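Local atomic coordinates of ATP-dependent DNA helicase (Mycobacterium smegmatis, PDB entry 5V9X), a protein that probably uses ATP hydrolysis to track 3'-to-5' along single-stranded DNA and unwind RNA:DNA hybrids, as a helicase of the Lhr family. Residues A548-G553 / F780-A785; L789-H794 / R805-Q810. All coordinates share one frame; numbering follows the deposited sequence.

Overall arrangement
Interactions 1 and 2 illustrate how two contacts in series along a chain can be joined through one helix, 774-786, and the loop that follows it. Their centres are about 11 Å apart. In interaction 1, loop 548-553 meets helix 774-786, with Ile549 of the loop touching two bases of the bound strand; in interaction 2, loop 789-794, which follows that helix, packs on helix 801-815, its nearest atom about 6 Å from the DNA. A probable hydrogen bond from Leu789 N to Ala784 O, 3.2 Å, ties the two together, and Glu574 forms salt bridges with both Arg781 and Arg805. The AMP-PNP pocket is built from residues between 41 and 420, elsewhere in the chain.

Interaction 1. Residues A548-G553 / F780-A785; sequences AIPDRG and FRECAA. With nucleotides of chain B.
The guanidinium of Arg552 meets the carboxylate of Glu782 with the two planes turned 79° apart. The salt bridge runs from Arg552 NE to Glu782 OE2, which approaches obliquely at 3.1 Å. One face of the guanidinium carries Pro550 CG, displaced toward the rim, while the edge is turned to O4 of thymidine DT8 of chain B. Pro550 serves the helix as well: its CB lies 3.5 Å from Glu782 CD, so a carboxylate that pairs with an arginine also rests against an apolar ring.

The second arginine takes a different acceptor. Arg781 bends at chi3 (55°), which turns its guanidinium toward the loop, and NH1 donates to the backbone carbonyl Asp551 O at 3.1 Å, with a bent N-H...O angle of 138°. Its NH2 lies 3.6 Å from Glu782 OE2, making Glu782 the shared carboxylate of a three-residue salt-bridge network, and its NE is paired with Glu574.

The same loop segment also meets the bound strand. Ile549, just before Pro550, sets its CG2 methyl 3.3 Å from DT8 O4 of chain B and 3.5 Å from N1 of the guanine of DG9 of chain B, so one side chain touches two successive bases.

Behind the contact, the segment 780-785 belongs to helix 774-786. Arg781 packs against Leu801 and Arg805 of helix 801-815, and Phe780 reaches both Leu812 of that helix and Ile823 and Val824 of helix 822-835; segment 548-553, from the family's winged-helix region, thus meets a helix that itself packs on two others of the DEAD/H-associated region.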
# COMPACT_ATOMS: atom_id res chain seq x y z
N ALA A 548 -7.38 7.72 7.98
CA ALA A 548 -8.07 6.83 7.06
C ALA A 548 -7.72 5.36 7.25
O ALA A 548 -8.50 4.50 6.83
CB ALA A 548 -7.77 7.23 5.61
N ILE A 549 -6.57 5.06 7.85
CA ILE A 549 -6.18 3.65 8.02
C ILE A 549 -7.17 2.96 8.95
O ILE A 549 -7.44 3.47 10.05
CB ILE A 549 -4.75 3.57 8.56
CG1 ILE A 549 -3.75 4.06 7.51
CG2 ILE A 549 -4.42 2.14 8.97
CD1 ILE A 549 -2.33 4.15 8.00
N PRO A 550 -7.72 1.82 8.57
CA PRO A 550 -8.75 1.18 9.39
C PRO A 550 -8.17 0.33 10.51
O PRO A 550 -7.05 -0.17 10.43
CB PRO A 550 -9.51 0.31 8.38
CG PRO A 550 -8.46 -0.06 7.38
CD PRO A 550 -7.55 1.14 7.27
N ASP A 551 -8.97 0.18 11.56
CA ASP A 551 -8.67 -0.77 12.64
C ASP A 551 -8.99 -2.17 12.14
O ASP A 551 -10.16 -2.55 12.03
CB ASP A 551 -9.46 -0.44 13.89
CG ASP A 551 -8.87 0.71 14.68
OD1 ASP A 551 -7.79 1.21 14.29
OD2 ASP A 551 -9.48 1.12 15.69
N ARG A 552 -7.96 -2.93 11.81
CA ARG A 552 -8.12 -4.34 11.49
C ARG A 552 -7.71 -5.19 12.68
O ARG A 552 -7.02 -4.74 13.60
CB ARG A 552 -7.29 -4.72 10.26
CG ARG A 552 -8.09 -4.78 8.98
CD ARG A 552 -7.54 -3.83 7.93
NE ARG A 552 -8.38 -3.78 6.74
CZ ARG A 552 -8.09 -3.09 5.65
NH1 ARG A 552 -6.96 -2.39 5.58
NH2 ARG A 552 -8.92 -3.10 4.61
N GLY A 553 -8.16 -6.44 12.67
CA GLY A 553 -7.83 -7.36 13.73
C GLY A 553 -8.38 -8.75 13.51
O GLY A 553 -9.41 -8.93 12.86
N PHE A 780 -18.40 -1.93 5.80
CA PHE A 780 -19.38 -1.04 6.40
C PHE A 780 -18.92 -0.59 7.79
O PHE A 780 -19.16 0.56 8.18
CB PHE A 780 -20.74 -1.72 6.49
CG PHE A 780 -21.82 -0.86 7.10
CD1 PHE A 780 -22.60 -0.03 6.31
CD2 PHE A 780 -22.04 -0.87 8.47
CE1 PHE A 780 -23.59 0.76 6.88
CE2 PHE A 780 -23.02 -0.08 9.04
CZ PHE A 780 -23.80 0.74 8.24
N ARG A 781 -18.27 -1.48 8.54
CA ARG A 781 -17.75 -1.11 9.85
C ARG A 781 -16.62 -0.09 9.72
O ARG A 781 -16.63 0.95 10.39
CB ARG A 781 -17.26 -2.35 10.59
CG ARG A 781 -16.47 -2.03 11.85
CD ARG A 781 -15.81 -3.27 12.44
NE ARG A 781 -14.97 -3.97 11.47
CZ ARG A 781 -13.74 -3.58 11.12
NH1 ARG A 781 -13.21 -2.49 11.65
NH2 ARG A 781 -13.05 -4.29 10.24
N GLU A 782 -15.63 -0.37 8.87
CA GLU A 782 -14.52 0.56 8.68
C GLU A 782 -15.02 1.91 8.17
O GLU A 782 -14.49 2.96 8.56
CB GLU A 782 -13.49 -0.04 7.72
CG GLU A 782 -12.86 -1.34 8.18
CD GLU A 782 -11.94 -1.95 7.13
OE1 GLU A 782 -11.83 -1.38 6.03
OE2 GLU A 782 -11.33 -3.01 7.41
N CYS A 783 -16.03 1.91 7.31
CA CYS A 783 -16.57 3.17 6.80
C CYS A 783 -17.30 3.94 7.90
O CYS A 783 -17.10 5.15 8.06
CB CYS A 783 -17.51 2.90 5.62
SG CYS A 783 -16.67 2.59 4.05
N ALA A 784 -18.15 3.25 8.67
CA ALA A 784 -18.89 3.92 9.73
C ALA A 784 -17.96 4.55 10.75
O ALA A 784 -18.18 5.69 11.19
CB ALA A 784 -19.85 2.94 10.41
N ALA A 785 -16.90 3.84 11.13
CA ALA A 785 -15.95 4.37 12.10
C ALA A 785 -15.16 5.54 11.52
O ALA A 785 -14.95 6.55 12.19
CB ALA A 785 -15.00 3.27 12.58
P DG B 9 4.62 4.38 9.60
OP1 DG B 9 5.81 5.17 9.24
OP2 DG B 9 4.72 3.28 10.59
O5' DG B 9 3.48 5.37 10.09
C5' DG B 9 2.96 6.34 9.20
C4' DG B 9 1.75 7.04 9.80
O4' DG B 9 0.63 6.13 9.82
C3' DG B 9 1.94 7.53 11.23
O3' DG B 9 1.34 8.81 11.38
C2' DG B 9 1.24 6.47 12.07
C1' DG B 9 0.13 6.00 11.14
N9 DG B 9 -0.26 4.61 11.34
C8 DG B 9 0.55 3.51 11.23
N7 DG B 9 -0.06 2.39 11.47
C5 DG B 9 -1.37 2.77 11.75
C6 DG B 9 -2.49 1.98 12.09
O6 DG B 9 -2.56 0.75 12.20
N1 DG B 9 -3.63 2.76 12.30
C2 DG B 9 -3.67 4.13 12.20
N2 DG B 9 -4.86 4.70 12.44
N3 DG B 9 -2.62 4.88 11.89
C4 DG B 9 -1.51 4.13 11.68
P DT B 8 4.11 -1.30 9.97
OP1 DT B 8 5.52 -1.26 10.39
OP2 DT B 8 3.06 -1.62 10.97
O5' DT B 8 3.72 0.09 9.28
C5' DT B 8 4.38 0.49 8.08
C4' DT B 8 3.59 1.58 7.37
O4' DT B 8 2.40 1.02 6.79
C3' DT B 8 3.10 2.70 8.27
O3' DT B 8 4.02 3.77 8.24
C2' DT B 8 1.74 3.10 7.67
C1' DT B 8 1.49 2.06 6.56
N1 DT B 8 0.11 1.50 6.56
C2 DT B 8 -0.71 1.76 5.49
O2 DT B 8 -0.38 2.44 4.54
N3 DT B 8 -1.96 1.20 5.58
C4 DT B 8 -2.45 0.41 6.61
O4 DT B 8 -3.58 -0.05 6.60
C5 DT B 8 -1.53 0.18 7.70
C7 DT B 8 -1.94 -0.66 8.87
C6 DT B 8 -0.31 0.72 7.62

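Interaction 2. Residues L789-H794 / R805-Q810; sequences LLPRRH and RQRAAQ
Leu790 and Ala808 meet through both leucine methyls, each with its own target. CD1 lies 3.9 Å from Ala808 CB, while CD2 reaches past that methyl to the helix backbone, 3.6 Å from Ala808 CA. Two torsions set this two-pronged reach: chi1 (-69°) directs CG, opposite the carbonyl carbon and beside the backbone N, and a trans chi2 then places the two methyls. The same CD2 also lies 4.1 Å from Arg807 CB, so the branch spans two successive residues of the helix.

Arg807 offers its aliphatic stem. A turn at chi2 (-62°) folds the chain back beside Pro791, whose CG comes 3.6 Å from Arg807 CD and 3.7 Å from Arg807 CG. Beyond the bend chi3 is extended, and a further turn at chi4 (-85°) sets the guanidinium so that Pro791 CG sits near its plane, at an edge. The pyrrolidine therefore meets methylene carbons first and the charged group at its margin.

Leu790 also packs against Ala784 and Ala785 of helix 774-786 and touches Leu811 of helix 801-815, so it contacts both of two helices that follow each other in the chain. No hydrogen bond joins segments 789-794 and 805-810: shape and apolar surface hold the pair together, and even the arginine contributes chiefly through its carbon chain, its guanidinium meeting Pro791 CG only at an edge.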
# COMPACT_ATOMS: atom_id res chain seq x y z
N LEU A 789 -19.15 8.08 13.05
CA LEU A 789 -20.56 7.93 13.37
C LEU A 789 -20.84 6.88 14.44
O LEU A 789 -21.92 6.91 15.05
CB LEU A 789 -21.36 7.57 12.11
CG LEU A 789 -21.32 8.60 10.99
CD1 LEU A 789 -22.08 8.08 9.79
CD2 LEU A 789 -21.89 9.92 11.46
N LEU A 790 -19.91 5.95 14.67
CA LEU A 790 -20.13 4.92 15.67
C LEU A 790 -19.93 5.48 17.08
O LEU A 790 -18.99 6.25 17.31
CB LEU A 790 -19.18 3.75 15.46
CG LEU A 790 -19.38 2.87 14.22
CD1 LEU A 790 -18.36 1.74 14.22
CD2 LEU A 790 -20.79 2.32 14.19
N PRO A 791 -20.79 5.13 18.03
CA PRO A 791 -20.55 5.53 19.42
C PRO A 791 -19.34 4.80 19.98
O PRO A 791 -19.21 3.58 19.84
CB PRO A 791 -21.84 5.13 20.14
CG PRO A 791 -22.42 4.04 19.29
CD PRO A 791 -22.04 4.37 17.87
N ARG A 792 -18.44 5.55 20.61
CA ARG A 792 -17.22 5.00 21.19
C ARG A 792 -17.36 4.87 22.70
O ARG A 792 -18.29 5.40 23.32
CB ARG A 792 -16.01 5.87 20.82
CG ARG A 792 -16.27 7.37 20.84
CD ARG A 792 -15.02 8.17 20.49
NE ARG A 792 -14.48 7.84 19.18
CZ ARG A 792 -13.37 8.37 18.67
NH1 ARG A 792 -12.69 9.27 19.37
NH2 ARG A 792 -12.95 8.02 17.47
N ARG A 793 -16.41 4.14 23.30
CA ARG A 793 -16.47 3.87 24.73
C ARG A 793 -15.88 5.01 25.56
O ARG A 793 -16.25 5.17 26.73
CB ARG A 793 -15.73 2.57 25.05
CG ARG A 793 -16.43 1.31 24.55
CD ARG A 793 -16.73 0.37 25.70
NE ARG A 793 -18.16 0.15 25.87
CZ ARG A 793 -18.71 -0.41 26.94
NH1 ARG A 793 -17.94 -0.80 27.96
NH2 ARG A 793 -20.02 -0.56 27.01
N HIS A 794 -14.97 5.78 24.98
CA HIS A 794 -14.36 6.93 25.63
C HIS A 794 -14.23 8.02 24.56
O HIS A 794 -13.80 7.73 23.44
CB HIS A 794 -12.99 6.60 26.22
CG HIS A 794 -12.47 7.64 27.17
ND1 HIS A 794 -12.00 8.87 26.75
CD2 HIS A 794 -12.34 7.63 28.51
CE1 HIS A 794 -11.61 9.57 27.79
NE2 HIS A 794 -11.80 8.85 28.88
N ARG A 805 -17.43 -3.42 16.01
CA ARG A 805 -18.24 -4.45 15.35
C ARG A 805 -19.66 -4.47 15.89
O ARG A 805 -20.63 -4.49 15.12
CB ARG A 805 -17.58 -5.81 15.53
CG ARG A 805 -16.27 -5.96 14.80
CD ARG A 805 -15.42 -7.04 15.44
NE ARG A 805 -14.24 -7.34 14.64
CZ ARG A 805 -13.19 -8.01 15.09
NH1 ARG A 805 -13.18 -8.45 16.34
NH2 ARG A 805 -12.17 -8.25 14.29
N GLN A 806 -19.81 -4.46 17.21
CA GLN A 806 -21.14 -4.53 17.82
C GLN A 806 -21.99 -3.34 17.41
O GLN A 806 -23.14 -3.51 16.98
CB GLN A 806 -21.01 -4.62 19.34
CG GLN A 806 -22.33 -4.53 20.08
CD GLN A 806 -22.16 -4.70 21.58
OE1 GLN A 806 -22.48 -3.79 22.35
NE2 GLN A 806 -21.65 -5.85 21.99
N ARG A 807 -21.45 -2.13 17.53
CA ARG A 807 -22.23 -0.94 17.17
C ARG A 807 -22.43 -0.84 15.67
O ARG A 807 -23.51 -0.42 15.22
CB ARG A 807 -21.54 0.31 17.71
CG ARG A 807 -21.54 0.43 19.23
CD ARG A 807 -22.95 0.50 19.79
NE ARG A 807 -22.95 0.82 21.21
CZ ARG A 807 -22.81 -0.07 22.18
NH1 ARG A 807 -22.66 -1.36 21.88
NH2 ARG A 807 -22.81 0.31 23.45
N ALA A 808 -21.43 -1.21 14.87
CA ALA A 808 -21.57 -1.14 13.42
C ALA A 808 -22.57 -2.18 12.92
O ALA A 808 -23.42 -1.87 12.07
CB ALA A 808 -20.22 -1.33 12.74
N ALA A 809 -22.49 -3.41 13.43
CA ALA A 809 -23.45 -4.43 13.05
C ALA A 809 -24.86 -4.05 13.48
O ALA A 809 -25.82 -4.17 12.70
CB ALA A 809 -23.06 -5.79 13.64
N GLN A 810 -25.01 -3.57 14.71
CA GLN A 810 -26.31 -3.12 15.18
C GLN A 810 -26.80 -1.89 14.41
O GLN A 810 -28.01 -1.65 14.35
CB GLN A 810 -26.25 -2.82 16.68
CG GLN A 810 -26.39 -4.07 17.55
CD GLN A 810 -25.81 -3.91 18.94
OE1 GLN A 810 -25.21 -2.88 19.26
NE2 GLN A 810 -25.98 -4.93 19.77